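Local coordinates for kelch repeat and BTB domain-containing protein A55 (Vaccinia virus WR, PDB 6I2M) that probably serves as a substrate-specific adapter of CUL3-containing E3 ubiquitin ligases, directing host proteins to ubiquitination and proteasomal degradation, at residues I150-E164 with A184-Q196. Residues are numbered along the deposited sequence; the frame is centred on the assembly and turned at random.
Sequences ILRLINDENFKYLTE and APLILIKWLESTQ
F159 and W191 meet where the helix 184-195 packs against the short helix 150-153 and the turns that follow it. The indole presents its edge to the phenyl face in an offset edge-to-face pair, planes 89° apart. F159 CE2 also packs 3.7 Å from W191 CB, which brings the phenyl ring against the helix itself. With CG anti to the backbone N (chi1 -176°), W191 swings its indole toward L162, and NE1 donates to L162 O over 3.0 Å. This bond lies nearly in the indole plane and bends to 151° at the hydrogen; tryptophan suits the site because one side chain supplies both a broad apolar surface and an N-H for a loop carbonyl. T195 CG2 lies over one face of the indole and also meets K160 O at 3.4 Å, while M167 of helix 164-171 touches both aromatic side chains. One turn earlier on the helix, branched aliphatic groups close the core: I187 CG2 meets I154 CG2 at 3.8 Å, and I187 CD1 meets I150 CD1, also at 3.8 Å, the side chains crossing at about a right angle.

The solvent side is looser. K190 lays its CG against I154 CD1, then bends at chi2 and chi4 to bring NZ 3.1 Å from N155 OD1; lysine suits this margin because its methylenes cover an apolar neighbour while its ammonium reaches a polar one. S194 turns its OG back to K190 O at 2.8 Å, so the hydroxyl proton is used within its own helix. Such chemistry, in the BACK region that follows the BTB domain, suggests that apolar and aromatic packing does most to hold the helix, with one indole N-H fixing the loop carbonyl and a neutral amide receiving the lysine at the rim.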
loop_
_atom_site.group_PDB
_atom_site.type_symbol
_atom_site.label_atom_id
_atom_site.label_comp_id
_atom_site.label_asym_id
_atom_site.label_seq_id
_atom_site.Cartn_x
_atom_site.Cartn_y
_atom_site.Cartn_z
ATOM N N ILE A 150 -20.663 -39.726 4.694
ATOM C CA ILE A 150 -21.157 -40.305 5.953
ATOM C C ILE A 150 -20.627 -41.733 6.237
ATOM O O ILE A 150 -20.086 -41.957 7.322
ATOM C CB ILE A 150 -22.719 -40.218 6.041
ATOM C CG1 ILE A 150 -23.255 -40.770 7.389
ATOM C CG2 ILE A 150 -23.429 -40.857 4.829
ATOM C CD1 ILE A 150 -24.635 -40.249 7.813
ATOM N N LEU A 151 -20.763 -42.673 5.280
ATOM C CA LEU A 151 -20.337 -44.067 5.459
ATOM C C LEU A 151 -18.813 -44.256 5.461
ATOM O O LEU A 151 -18.330 -45.278 5.949
ATOM C CB LEU A 151 -21.016 -45.000 4.438
ATOM C CG LEU A 151 -22.546 -45.152 4.554
ATOM C CD1 LEU A 151 -23.097 -45.972 3.410
ATOM C CD2 LEU A 151 -22.961 -45.775 5.884
ATOM N N ARG A 152 -18.064 -43.271 4.940
ATOM C CA ARG A 152 -16.601 -43.282 4.927
ATOM C C ARG A 152 -16.072 -42.718 6.248
ATOM O O ARG A 152 -14.986 -43.097 6.688
ATOM C CB ARG A 152 -16.067 -42.424 3.770
ATOM C CG ARG A 152 -16.182 -43.059 2.396
ATOM C CD ARG A 152 -15.721 -42.084 1.336
ATOM N NE ARG A 152 -15.716 -42.678 -0.001
ATOM C CZ ARG A 152 -15.418 -42.013 -1.113
ATOM N NH1 ARG A 152 -15.104 -40.724 -1.063
ATOM N NH2 ARG A 152 -15.437 -42.631 -2.287
ATOM N N LEU A 153 -16.846 -41.801 6.866
ATOM C CA LEU A 153 -16.499 -41.100 8.103
ATOM C C LEU A 153 -16.849 -41.843 9.398
ATOM O O LEU A 153 -16.286 -41.507 10.440
ATOM C CB LEU A 153 -17.117 -39.691 8.113
ATOM C CG LEU A 153 -16.475 -38.675 7.166
ATOM C CD1 LEU A 153 -17.398 -37.507 6.915
ATOM C CD2 LEU A 153 -15.132 -38.201 7.689
ATOM N N ILE A 154 -17.751 -42.850 9.346
ATOM C CA ILE A 154 -18.142 -43.639 10.528
ATOM C C ILE A 154 -16.970 -44.486 11.066
ATOM O O ILE A 154 -16.959 -44.840 12.247
ATOM C CB ILE A 154 -19.432 -44.486 10.321
ATOM C CG1 ILE A 154 -19.305 -45.474 9.136
ATOM C CG2 ILE A 154 -20.671 -43.591 10.196
ATOM C CD1 ILE A 154 -20.158 -46.735 9.240
ATOM N N ASN A 155 -15.982 -44.780 10.197
ATOM C CA ASN A 155 -14.777 -45.550 10.516
ATOM C C ASN A 155 -13.554 -44.639 10.753
ATOM O O ASN A 155 -12.520 -45.119 11.227
ATOM C CB ASN A 155 -14.489 -46.569 9.407
ATOM C CG ASN A 155 -15.635 -47.511 9.128
ATOM O OD1 ASN A 155 -15.905 -48.448 9.888
ATOM N ND2 ASN A 155 -16.335 -47.281 8.028
ATOM N N ASP A 156 -13.682 -43.331 10.432
ATOM C CA ASP A 156 -12.637 -42.310 10.584
ATOM C C ASP A 156 -12.298 -42.048 12.061
ATOM O O ASP A 156 -13.142 -42.260 12.934
ATOM C CB ASP A 156 -13.057 -41.007 9.870
ATOM C CG ASP A 156 -11.959 -39.975 9.685
ATOM O OD1 ASP A 156 -10.941 -40.298 9.033
ATOM O OD2 ASP A 156 -12.127 -38.837 10.175
ATOM N N GLU A 157 -11.053 -41.602 12.328
ATOM C CA GLU A 157 -10.516 -41.305 13.662
ATOM C C GLU A 157 -11.251 -40.167 14.383
ATOM O O GLU A 157 -11.509 -40.276 15.583
ATOM C CB GLU A 157 -9.013 -40.975 13.577
ATOM C CG GLU A 157 -8.123 -42.149 13.208
ATOM C CD GLU A 157 -6.664 -41.785 13.010
ATOM O OE1 GLU A 157 -5.975 -41.513 14.020
ATOM O OE2 GLU A 157 -6.208 -41.777 11.844
ATOM N N ASN A 158 -11.582 -39.083 13.651
ATOM C CA ASN A 158 -12.242 -37.880 14.174
ATOM C C ASN A 158 -13.754 -38.034 14.453
ATOM O O ASN A 158 -14.371 -37.093 14.959
ATOM C CB ASN A 158 -11.988 -36.684 13.246
ATOM C CG ASN A 158 -10.529 -36.373 12.999
ATOM O OD1 ASN A 158 -9.787 -35.969 13.901
ATOM N ND2 ASN A 158 -10.091 -36.547 11.761
ATOM N N PHE A 159 -14.338 -39.212 14.147
ATOM C CA PHE A 159 -15.763 -39.507 14.342
ATOM C C PHE A 159 -16.218 -39.485 15.807
ATOM O O PHE A 159 -17.374 -39.152 16.078
ATOM C CB PHE A 159 -16.135 -40.839 13.671
ATOM C CG PHE A 159 -17.617 -41.098 13.524
ATOM C CD1 PHE A 159 -18.399 -40.310 12.684
ATOM C CD2 PHE A 159 -18.226 -42.147 14.199
ATOM C CE1 PHE A 159 -19.768 -40.550 12.548
ATOM C CE2 PHE A 159 -19.593 -42.393 14.051
ATOM C CZ PHE A 159 -20.357 -41.587 13.237
ATOM N N LYS A 160 -15.310 -39.824 16.741
ATOM C CA LYS A 160 -15.570 -39.856 18.185
ATOM C C LYS A 160 -15.811 -38.466 18.801
ATOM O O LYS A 160 -16.504 -38.363 19.815
ATOM C CB LYS A 160 -14.452 -40.613 18.936
ATOM C CG LYS A 160 -13.039 -40.059 18.721
ATOM C CD LYS A 160 -11.991 -40.873 19.461
ATOM C CE LYS A 160 -10.604 -40.326 19.238
ATOM N NZ LYS A 160 -9.583 -41.083 20.007
ATOM N N TYR A 161 -15.243 -37.408 18.187
ATOM C CA TYR A 161 -15.355 -36.023 18.655
ATOM C C TYR A 161 -16.720 -35.374 18.378
ATOM O O TYR A 161 -17.040 -34.363 19.009
ATOM C CB TYR A 161 -14.208 -35.158 18.097
ATOM C CG TYR A 161 -12.829 -35.650 18.485
ATOM C CD1 TYR A 161 -12.285 -35.349 19.731
ATOM C CD2 TYR A 161 -12.064 -36.406 17.603
ATOM C CE1 TYR A 161 -11.018 -35.802 20.095
ATOM C CE2 TYR A 161 -10.793 -36.860 17.954
ATOM C CZ TYR A 161 -10.274 -36.558 19.202
ATOM O OH TYR A 161 -9.023 -37.004 19.554
ATOM N N LEU A 162 -17.521 -35.951 17.453
ATOM C CA LEU A 162 -18.854 -35.442 17.105
ATOM C C LEU A 162 -19.836 -35.648 18.258
ATOM O O LEU A 162 -19.988 -36.768 18.753
ATOM C CB LEU A 162 -19.385 -36.073 15.802
ATOM C CG LEU A 162 -18.707 -35.633 14.498
ATOM C CD1 LEU A 162 -18.874 -36.680 13.425
ATOM C CD2 LEU A 162 -19.247 -34.295 14.005
ATOM N N THR A 163 -20.473 -34.548 18.700
ATOM C CA THR A 163 -21.425 -34.514 19.818
ATOM C C THR A 163 -22.744 -35.246 19.516
ATOM O O THR A 163 -23.040 -35.535 18.354
ATOM C CB THR A 163 -21.666 -33.063 20.285
ATOM O OG1 THR A 163 -22.138 -32.277 19.190
ATOM C CG2 THR A 163 -20.423 -32.421 20.898
ATOM N N GLU A 164 -23.523 -35.543 20.580
ATOM C CA GLU A 164 -24.825 -36.218 20.532
ATOM C C GLU A 164 -25.841 -35.398 19.722
ATOM O O GLU A 164 -26.582 -35.970 18.921
ATOM C CB GLU A 164 -25.344 -36.461 21.961
ATOM C CG GLU A 164 -26.540 -37.394 22.051
ATOM C CD GLU A 164 -27.282 -37.322 23.371
ATOM O OE1 GLU A 164 -28.373 -36.710 23.403
ATOM O OE2 GLU A 164 -26.773 -37.874 24.372
ATOM N N ALA A 184 -29.031 -45.777 8.590
ATOM C CA ALA A 184 -29.192 -44.867 9.732
ATOM C C ALA A 184 -28.998 -45.527 11.126
ATOM O O ALA A 184 -28.211 -44.971 11.897
ATOM C CB ALA A 184 -30.531 -44.144 9.658
ATOM N N PRO A 185 -29.617 -46.694 11.482
ATOM C CA PRO A 185 -29.350 -47.279 12.811
ATOM C C PRO A 185 -27.934 -47.846 12.942
ATOM O O PRO A 185 -27.386 -47.843 14.043
ATOM C CB PRO A 185 -30.414 -48.378 12.947
ATOM C CG PRO A 185 -31.386 -48.146 11.830
ATOM C CD PRO A 185 -30.582 -47.530 10.740
ATOM N N LEU A 186 -27.340 -48.308 11.819
ATOM C CA LEU A 186 -25.975 -48.852 11.765
ATOM C C LEU A 186 -24.926 -47.756 12.006
ATOM O O LEU A 186 -23.858 -48.047 12.546
ATOM C CB LEU A 186 -25.706 -49.574 10.430
ATOM C CG LEU A 186 -26.539 -50.826 10.134
ATOM C CD1 LEU A 186 -26.682 -51.039 8.643
ATOM C CD2 LEU A 186 -25.945 -52.063 10.795
ATOM N N ILE A 187 -25.241 -46.502 11.605
ATOM C CA ILE A 187 -24.398 -45.314 11.796
ATOM C C ILE A 187 -24.393 -44.956 13.298
ATOM O O ILE A 187 -23.341 -44.614 13.843
ATOM C CB ILE A 187 -24.868 -44.144 10.870
ATOM C CG1 ILE A 187 -24.557 -44.461 9.386
ATOM C CG2 ILE A 187 -24.252 -42.790 11.274
ATOM C CD1 ILE A 187 -25.541 -43.876 8.362
ATOM N N LEU A 188 -25.568 -45.083 13.957
ATOM C CA LEU A 188 -25.773 -44.840 15.388
ATOM C C LEU A 188 -24.974 -45.854 16.225
ATOM O O LEU A 188 -24.383 -45.468 17.234
ATOM C CB LEU A 188 -27.279 -44.907 15.727
ATOM C CG LEU A 188 -27.703 -44.586 17.168
ATOM C CD1 LEU A 188 -27.818 -43.085 17.394
ATOM C CD2 LEU A 188 -29.026 -45.247 17.498
ATOM N N ILE A 189 -24.944 -47.138 15.789
ATOM C CA ILE A 189 -24.205 -48.229 16.442
ATOM C C ILE A 189 -22.696 -47.931 16.420
ATOM O O ILE A 189 -22.049 -48.021 17.464
ATOM C CB ILE A 189 -24.577 -49.625 15.842
ATOM C CG1 ILE A 189 -26.025 -50.019 16.225
ATOM C CG2 ILE A 189 -23.586 -50.727 16.269
ATOM C CD1 ILE A 189 -26.732 -50.984 15.252
ATOM N N LYS A 190 -22.161 -47.521 15.247
ATOM C CA LYS A 190 -20.750 -47.166 15.055
ATOM C C LYS A 190 -20.321 -45.966 15.907
ATOM O O LYS A 190 -19.164 -45.910 16.328
ATOM C CB LYS A 190 -20.427 -46.933 13.570
ATOM C CG LYS A 190 -20.249 -48.219 12.763
ATOM C CD LYS A 190 -18.814 -48.752 12.812
ATOM C CE LYS A 190 -18.636 -50.031 12.029
ATOM N NZ LYS A 190 -18.582 -49.789 10.562
ATOM N N TRP A 191 -21.250 -45.020 16.170
ATOM C CA TRP A 191 -20.996 -43.849 17.011
ATOM C C TRP A 191 -20.940 -44.261 18.481
ATOM O O TRP A 191 -20.051 -43.810 19.203
ATOM C CB TRP A 191 -22.047 -42.749 16.781
ATOM C CG TRP A 191 -21.776 -41.486 17.548
ATOM C CD1 TRP A 191 -20.870 -40.515 17.239
ATOM C CD2 TRP A 191 -22.410 -41.072 18.766
ATOM N NE1 TRP A 191 -20.903 -39.517 18.184
ATOM C CE2 TRP A 191 -21.840 -39.832 19.134
ATOM C CE3 TRP A 191 -23.411 -41.626 19.584
ATOM C CZ2 TRP A 191 -22.238 -39.137 20.283
ATOM C CZ3 TRP A 191 -23.805 -40.936 20.720
ATOM C CH2 TRP A 191 -23.222 -39.708 21.060
ATOM N N LEU A 192 -21.868 -45.144 18.908
ATOM C CA LEU A 192 -21.938 -45.675 20.274
ATOM C C LEU A 192 -20.766 -46.623 20.577
ATOM O O LEU A 192 -20.454 -46.849 21.746
ATOM C CB LEU A 192 -23.287 -46.375 20.524
ATOM C CG LEU A 192 -24.516 -45.469 20.662
ATOM C CD1 LEU A 192 -25.776 -46.199 20.246
ATOM C CD2 LEU A 192 -24.661 -44.936 22.081
ATOM N N GLU A 193 -20.117 -47.163 19.524
ATOM C CA GLU A 193 -18.955 -48.052 19.624
ATOM C C GLU A 193 -17.654 -47.242 19.690
ATOM O O GLU A 193 -16.720 -47.648 20.383
ATOM C CB GLU A 193 -18.914 -49.037 18.443
ATOM C CG GLU A 193 -19.853 -50.222 18.592
ATOM C CD GLU A 193 -19.252 -51.463 19.222
ATOM O OE1 GLU A 193 -18.815 -51.393 20.393
ATOM O OE2 GLU A 193 -19.234 -52.516 18.545
ATOM N N SER A 194 -17.600 -46.100 18.969
ATOM C CA SER A 194 -16.441 -45.203 18.915
ATOM C C SER A 194 -16.332 -44.306 20.153
ATOM O O SER A 194 -15.218 -44.044 20.611
ATOM C CB SER A 194 -16.483 -44.347 17.652
ATOM O OG SER A 194 -16.481 -45.146 16.480
ATOM N N THR A 195 -17.479 -43.832 20.682
ATOM C CA THR A 195 -17.542 -42.955 21.859
ATOM C C THR A 195 -17.629 -43.738 23.176
ATOM O O THR A 195 -17.152 -43.246 24.202
ATOM C CB THR A 195 -18.692 -41.939 21.738
ATOM O OG1 THR A 195 -19.937 -42.633 21.655
ATOM C CG2 THR A 195 -18.530 -40.992 20.554
ATOM N N GLN A 196 -18.247 -44.945 23.139
ATOM C CA GLN A 196 -18.461 -45.862 24.271
ATOM C C GLN A 196 -19.229 -45.221 25.427
ATOM O O GLN A 196 -20.241 -45.760 25.867
ATOM C CB GLN A 196 -17.149 -46.502 24.764
ATOM C CG GLN A 196 -16.620 -47.607 23.848
ATOM C CD GLN A 196 -15.620 -48.535 24.508
ATOM O OE1 GLN A 196 -15.221 -48.369 25.668
ATOM N NE2 GLN A 196 -15.192 -49.548 23.774
#